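Local coordinates for Sec-alkylsulfatase (Pseudomonas sp., PDB 4AXH), which hydrolyses (R)-secondary-alkyl sulfates with strict inversion of configuration, using two zinc ions, to give (S)-alcohols and sulfate, at residues A257-V262 with G539-G544; L369-D374 with W411-Y416. All blocks are in the same frame, centred on the assembly; numbering follows the deposited sequence.

Interaction 1: A257-V262 with G539-G544; sequences ATNTLV and GKSEMG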
loop_
_atom_site.group_PDB
_atom_site.type_symbol
_atom_site.label_atom_id
_atom_site.label_comp_id
_atom_site.label_asym_id
_atom_site.label_seq_id
_atom_site.Cartn_x
_atom_site.Cartn_y
_atom_site.Cartn_z
ATOM N N ALA A 257 2.143 -11.482 -29.527
ATOM C CA ALA A 257 1.213 -12.589 -29.362
ATOM C C ALA A 257 -0.204 -12.248 -28.899
ATOM O O ALA A 257 -0.533 -11.076 -28.664
ATOM C CB ALA A 257 1.841 -13.638 -28.486
ATOM N N THR A 258 -1.057 -13.277 -28.793
ATOM C CA THR A 258 -2.449 -13.065 -28.426
ATOM C C THR A 258 -2.760 -13.548 -26.996
ATOM O O THR A 258 -2.475 -14.705 -26.667
ATOM C CB THR A 258 -3.346 -13.703 -29.495
ATOM O OG1 THR A 258 -3.118 -15.108 -29.472
ATOM C CG2 THR A 258 -3.029 -13.211 -30.903
ATOM N N ASN A 259 -3.352 -12.659 -26.159
ATOM C CA ASN A 259 -3.770 -12.973 -24.795
ATOM C C ASN A 259 -5.294 -13.178 -24.756
ATOM O O ASN A 259 -6.080 -12.367 -25.272
ATOM C CB ASN A 259 -3.331 -11.895 -23.804
ATOM C CG ASN A 259 -1.874 -11.514 -23.899
ATOM O OD1 ASN A 259 -1.517 -10.346 -24.131
ATOM N ND2 ASN A 259 -0.996 -12.501 -23.771
ATOM N N THR A 260 -5.698 -14.305 -24.163
ATOM C CA THR A 260 -7.086 -14.748 -24.109
ATOM C C THR A 260 -7.605 -14.859 -22.687
ATOM O O THR A 260 -6.826 -14.912 -21.736
ATOM C CB THR A 260 -7.267 -16.094 -24.881
ATOM O OG1 THR A 260 -6.830 -17.184 -24.068
ATOM C CG2 THR A 260 -6.590 -16.110 -26.259
ATOM N N LEU A 261 -8.934 -14.911 -22.555
ATOM C CA LEU A 261 -9.609 -15.062 -21.280
ATOM C C LEU A 261 -10.816 -15.952 -21.468
ATOM O O LEU A 261 -11.801 -15.508 -22.038
ATOM C CB LEU A 261 -10.043 -13.699 -20.740
ATOM C CG LEU A 261 -9.961 -13.508 -19.244
ATOM C CD1 LEU A 261 -9.888 -12.017 -18.892
ATOM C CD2 LEU A 261 -11.101 -14.175 -18.545
ATOM N N VAL A 262 -10.739 -17.214 -21.056
ATOM C CA VAL A 262 -11.909 -18.075 -21.110
ATOM C C VAL A 262 -12.458 -18.296 -19.704
ATOM O O VAL A 262 -11.771 -18.840 -18.839
ATOM C CB VAL A 262 -11.966 -19.284 -22.095
ATOM C CG1 VAL A 262 -10.847 -19.270 -23.132
ATOM C CG2 VAL A 262 -12.109 -20.624 -21.390
ATOM N N GLY A 539 -1.656 -5.640 -28.357
ATOM C CA GLY A 539 -2.419 -5.173 -29.508
ATOM C C GLY A 539 -3.162 -6.306 -30.186
ATOM O O GLY A 539 -4.250 -6.095 -30.732
ATOM N N LYS A 540 -2.579 -7.526 -30.156
ATOM C CA LYS A 540 -3.220 -8.732 -30.682
ATOM C C LYS A 540 -4.127 -9.354 -29.590
ATOM O O LYS A 540 -5.007 -10.160 -29.898
ATOM C CB LYS A 540 -2.164 -9.724 -31.182
ATOM C CG LYS A 540 -1.745 -9.506 -32.622
ATOM C CD LYS A 540 -0.416 -10.178 -32.908
ATOM C CE LYS A 540 -0.031 -10.136 -34.362
ATOM N NZ LYS A 540 0.197 -8.761 -34.879
ATOM N N SER A 541 -3.916 -8.934 -28.323
ATOM C CA SER A 541 -4.656 -9.366 -27.139
ATOM C C SER A 541 -6.032 -8.706 -27.022
ATOM O O SER A 541 -6.129 -7.481 -26.927
ATOM C CB SER A 541 -3.848 -9.066 -25.885
ATOM O OG SER A 541 -4.667 -8.970 -24.732
ATOM N N GLU A 542 -7.088 -9.518 -26.960
ATOM C CA GLU A 542 -8.465 -9.030 -26.835
ATOM C C GLU A 542 -8.950 -9.136 -25.371
ATOM O O GLU A 542 -10.022 -9.667 -25.096
ATOM C CB GLU A 542 -9.397 -9.800 -27.797
ATOM C CG GLU A 542 -8.978 -9.813 -29.263
ATOM C CD GLU A 542 -9.556 -10.954 -30.081
ATOM O OE1 GLU A 542 -10.750 -10.875 -30.450
ATOM O OE2 GLU A 542 -8.810 -11.918 -30.366
ATOM N N MET A 543 -8.133 -8.649 -24.434
ATOM C CA MET A 543 -8.446 -8.697 -23.006
ATOM C C MET A 543 -9.540 -7.707 -22.631
ATOM O O MET A 543 -10.457 -8.102 -21.922
ATOM C CB MET A 543 -7.185 -8.482 -22.161
ATOM C CG MET A 543 -6.380 -9.751 -21.916
ATOM S SD MET A 543 -6.759 -10.528 -20.348
ATOM C CE MET A 543 -6.190 -9.234 -19.244
ATOM N N GLY A 544 -9.477 -6.474 -23.141
ATOM C CA GLY A 544 -10.446 -5.407 -22.856
ATOM C C GLY A 544 -11.902 -5.594 -23.283
ATOM O O GLY A 544 -12.764 -4.780 -22.923
#

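Interaction 2: L369-D374 with W411-Y416; sequences LADQRD and WYLRSY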
loop_
_atom_site.group_PDB
_atom_site.type_symbol
_atom_site.label_atom_id
_atom_site.label_comp_id
_atom_site.label_asym_id
_atom_site.label_seq_id
_atom_site.Cartn_x
_atom_site.Cartn_y
_atom_site.Cartn_z
ATOM N N LEU A 369 10.133 -25.260 1.536
ATOM C CA LEU A 369 8.944 -24.601 2.075
ATOM C C LEU A 369 9.201 -23.781 3.311
ATOM O O LEU A 369 8.808 -22.619 3.362
ATOM C CB LEU A 369 7.809 -25.593 2.319
ATOM C CG LEU A 369 7.138 -26.107 1.056
ATOM C CD1 LEU A 369 6.005 -27.037 1.400
ATOM C CD2 LEU A 369 6.696 -24.942 0.169
ATOM N N ALA A 370 9.902 -24.342 4.292
ATOM C CA ALA A 370 10.212 -23.637 5.515
ATOM C C ALA A 370 11.102 -22.438 5.259
ATOM O O ALA A 370 10.893 -21.405 5.884
ATOM C CB ALA A 370 10.853 -24.578 6.494
ATOM N N ASP A 371 12.064 -22.535 4.312
ATOM C CA ASP A 371 12.964 -21.422 3.934
ATOM C C ASP A 371 12.142 -20.292 3.293
ATOM O O ASP A 371 12.319 -19.133 3.667
ATOM C CB ASP A 371 14.072 -21.899 2.972
ATOM C CG ASP A 371 15.180 -22.768 3.567
ATOM O OD1 ASP A 371 15.185 -22.979 4.785
ATOM O OD2 ASP A 371 16.051 -23.219 2.807
ATOM N N GLN A 372 11.209 -20.660 2.368
ATOM C CA GLN A 372 10.300 -19.750 1.658
ATOM C C GLN A 372 9.450 -19.000 2.669
ATOM O O GLN A 372 9.506 -17.774 2.704
ATOM C CB GLN A 372 9.423 -20.519 0.648
ATOM C CG GLN A 372 10.161 -21.071 -0.594
ATOM C CD GLN A 372 10.609 -20.041 -1.617
ATOM O OE1 GLN A 372 10.023 -18.966 -1.765
ATOM N NE2 GLN A 372 11.646 -20.371 -2.375
ATOM N N ARG A 373 8.749 -19.736 3.548
ATOM C CA ARG A 373 7.938 -19.202 4.644
ATOM C C ARG A 373 8.757 -18.212 5.450
ATOM O O ARG A 373 8.382 -17.059 5.523
ATOM C CB ARG A 373 7.436 -20.344 5.565
ATOM C CG ARG A 373 6.856 -19.831 6.884
ATOM C CD ARG A 373 6.949 -20.839 7.997
ATOM N NE ARG A 373 8.314 -21.029 8.477
ATOM C CZ ARG A 373 8.761 -22.157 9.013
ATOM N NH1 ARG A 373 7.959 -23.194 9.151
ATOM N NH2 ARG A 373 10.022 -22.256 9.408
ATOM N N ASP A 374 9.900 -18.646 5.984
ATOM C CA ASP A 374 10.828 -17.824 6.751
ATOM C C ASP A 374 11.277 -16.556 6.014
ATOM O O ASP A 374 11.431 -15.538 6.674
ATOM C CB ASP A 374 12.066 -18.641 7.173
ATOM C CG ASP A 374 11.857 -19.681 8.254
ATOM O OD1 ASP A 374 10.770 -19.683 8.884
ATOM O OD2 ASP A 374 12.788 -20.485 8.487
ATOM N N TRP A 411 20.227 -20.955 -3.071
ATOM C CA TRP A 411 20.138 -20.427 -4.434
ATOM C C TRP A 411 18.703 -19.944 -4.740
ATOM O O TRP A 411 18.500 -18.926 -5.384
ATOM C CB TRP A 411 20.537 -21.516 -5.468
ATOM C CG TRP A 411 22.007 -21.723 -5.723
ATOM C CD1 TRP A 411 22.710 -22.895 -5.596
ATOM C CD2 TRP A 411 22.932 -20.754 -6.239
ATOM N NE1 TRP A 411 24.021 -22.702 -5.975
ATOM C CE2 TRP A 411 24.192 -21.388 -6.334
ATOM C CE3 TRP A 411 22.828 -19.391 -6.585
ATOM C CZ2 TRP A 411 25.322 -20.725 -6.792
ATOM C CZ3 TRP A 411 23.957 -18.729 -7.024
ATOM C CH2 TRP A 411 25.189 -19.397 -7.126
ATOM N N TYR A 412 17.715 -20.689 -4.274
ATOM C CA TYR A 412 16.304 -20.446 -4.495
ATOM C C TYR A 412 15.678 -19.302 -3.674
ATOM O O TYR A 412 14.466 -19.054 -3.769
ATOM C CB TYR A 412 15.545 -21.766 -4.299
ATOM C CG TYR A 412 15.727 -22.448 -2.953
ATOM C CD1 TYR A 412 14.920 -22.125 -1.871
ATOM C CD2 TYR A 412 16.635 -23.475 -2.796
ATOM C CE1 TYR A 412 15.041 -22.787 -0.658
ATOM C CE2 TYR A 412 16.758 -24.153 -1.592
ATOM C CZ TYR A 412 15.956 -23.811 -0.528
ATOM O OH TYR A 412 16.115 -24.487 0.652
ATOM N N LEU A 413 16.489 -18.604 -2.870
ATOM C CA LEU A 413 16.068 -17.484 -2.022
ATOM C C LEU A 413 16.733 -16.184 -2.433
ATOM O O LEU A 413 16.426 -15.147 -1.849
ATOM C CB LEU A 413 16.409 -17.823 -0.563
ATOM C CG LEU A 413 15.306 -18.318 0.380
ATOM C CD1 LEU A 413 14.184 -19.114 -0.330
ATOM C CD2 LEU A 413 15.898 -19.083 1.460
ATOM N N ARG A 414 17.616 -16.217 -3.457
ATOM C CA ARG A 414 18.329 -15.045 -3.982
ATOM C C ARG A 414 17.384 -14.030 -4.625
ATOM O O ARG A 414 16.284 -14.368 -5.115
ATOM C CB ARG A 414 19.431 -15.448 -4.998
ATOM C CG ARG A 414 20.440 -16.552 -4.579
ATOM C CD ARG A 414 21.271 -16.198 -3.368
ATOM N NE ARG A 414 21.986 -14.946 -3.594
ATOM C CZ ARG A 414 22.581 -14.234 -2.653
ATOM N NH1 ARG A 414 22.531 -14.621 -1.381
ATOM N NH2 ARG A 414 23.212 -13.111 -2.969
ATOM N N SER A 415 17.853 -12.773 -4.676
ATOM C CA SER A 415 17.130 -11.629 -5.239
ATOM C C SER A 415 17.185 -11.546 -6.783
ATOM O O SER A 415 17.714 -10.593 -7.333
ATOM C CB SER A 415 17.624 -10.352 -4.587
ATOM O OG SER A 415 17.364 -10.441 -3.198
ATOM N N TYR A 416 16.628 -12.538 -7.468
ATOM C CA TYR A 416 16.638 -12.589 -8.934
ATOM C C TYR A 416 15.430 -11.930 -9.574
ATOM O O TYR A 416 15.529 -11.505 -10.712
ATOM C CB TYR A 416 16.690 -14.039 -9.419
ATOM C CG TYR A 416 17.911 -14.840 -9.005
ATOM C CD1 TYR A 416 19.194 -14.397 -9.301
ATOM C CD2 TYR A 416 17.777 -16.101 -8.430
ATOM C CE1 TYR A 416 20.320 -15.155 -8.966
ATOM C CE2 TYR A 416 18.895 -16.883 -8.122
ATOM C CZ TYR A 416 20.167 -16.408 -8.398
ATOM O OH TYR A 416 21.273 -17.168 -8.097
#

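Interaction 1: A257-V262 with G539-G544
N259 and S541 mark the closest backbone approach, CA to CA 4.4 Å, between two irregular segments that run nearly the same way, 22° apart. The contact sets a loop of the metallo-beta-lactamase fold, just before strand 266-268, beside the linker that leads to helix 549-559 in the C-terminal family region. Polar links between them are thin. E542 N donates to N259 O, a weak bond at 3.5 Å. Within the linker, S541 OG, anti to its own backbone N (chi1 157°), accepts a weak hydrogen bond from M543 N.

Van der Waals packing does most of the work. N259 lays its side chain against S541: OD1 comes to 3.2 Å from S541 CB, while N259 CB faces S541 OG. N259 ND2 hydrogen-bonds to T151 O, outside the two segments. K540 CB rests on A257 O at 3.3 Å and beside T258 CG2, and the rest of the lysine chain leads away to a salt bridge of NZ with E79.

The apolar end is shared with the neighbourhood of the zinc site. F185, on the short helix 182-185 that also carries the zinc ligands D183 and H184, touches both L261 and M543, and helix 210-219 packs against both too. Bent at chi2 and chi3, M543 crosses L261 at about a right angle, its SD 3.8 Å from L261 CD1.

Interaction 2: L369-D374 with W411-Y416
The Y412 ring has the amide of Q372 at its edge, NE2 lying near the ring plane and 3.7 Å from Y412 CD1, while the carboxylate of D371 comes in obliquely at the phenol end. That carboxylate is turned only 15° from the ring plane. On the helix itself, the R373 guanidinium has A370 CA over the centre of one face, 4.0 Å above it, and D374 in plane at its edge. Here one turn of helix 362-388 packs on the 3-10 turn 411-413 in the dimerisation region.

Y412 OH donates to D371 OD2 at 2.5 Å, reaching it on the anti side and 32° out of the carboxylate plane. D371 points its side chain toward the turn, with CG anti to its carbonyl carbon (chi1 -72°). K410 forms a salt bridge to the same OD2, and OD1 pairs with R588 of the second subunit, so this buried carboxylate has positive charge near both oxygens, which would tend to keep it ionised. R588 of the second subunit also bridges D374 OD2, tying the contact into the homodimer interface. R373 grips the other oxygen of D374 side-on, its NE and NH2 both meeting OD1 from the same face.

Q372, bent at chi2, weakly donates NE2 to Y412 O at 3.4 Å and, again weakly, to P313 O. L413 straddles the aspartate and the glutamine: CD2 meets D371 CB at 3.7 Å, and CD1 lies 3.5 Å from Q372 NE2.

How the interactions relate
The two contacts lie on opposite sides of the chain's centre, their own centres about 33 Å apart, and share no element; along the sequence interaction 2 is nested inside the loop closed by interaction 1. Interaction 1 is partly buried and joins two loops within one subunit, chiefly through van der Waals contact. Interaction 2 is buried, sets a helix against a 3-10 turn, and centres on one carboxylate, that of D371, which also pairs with an arginine of the second subunit. Interaction 1 buries more surface, 352 Å² against 218 Å², yet interaction 2 has the stronger polar link. Both stand back from the metals: the side chains of N259 and Q372 lie about 12 and 13 Å from a zinc ion.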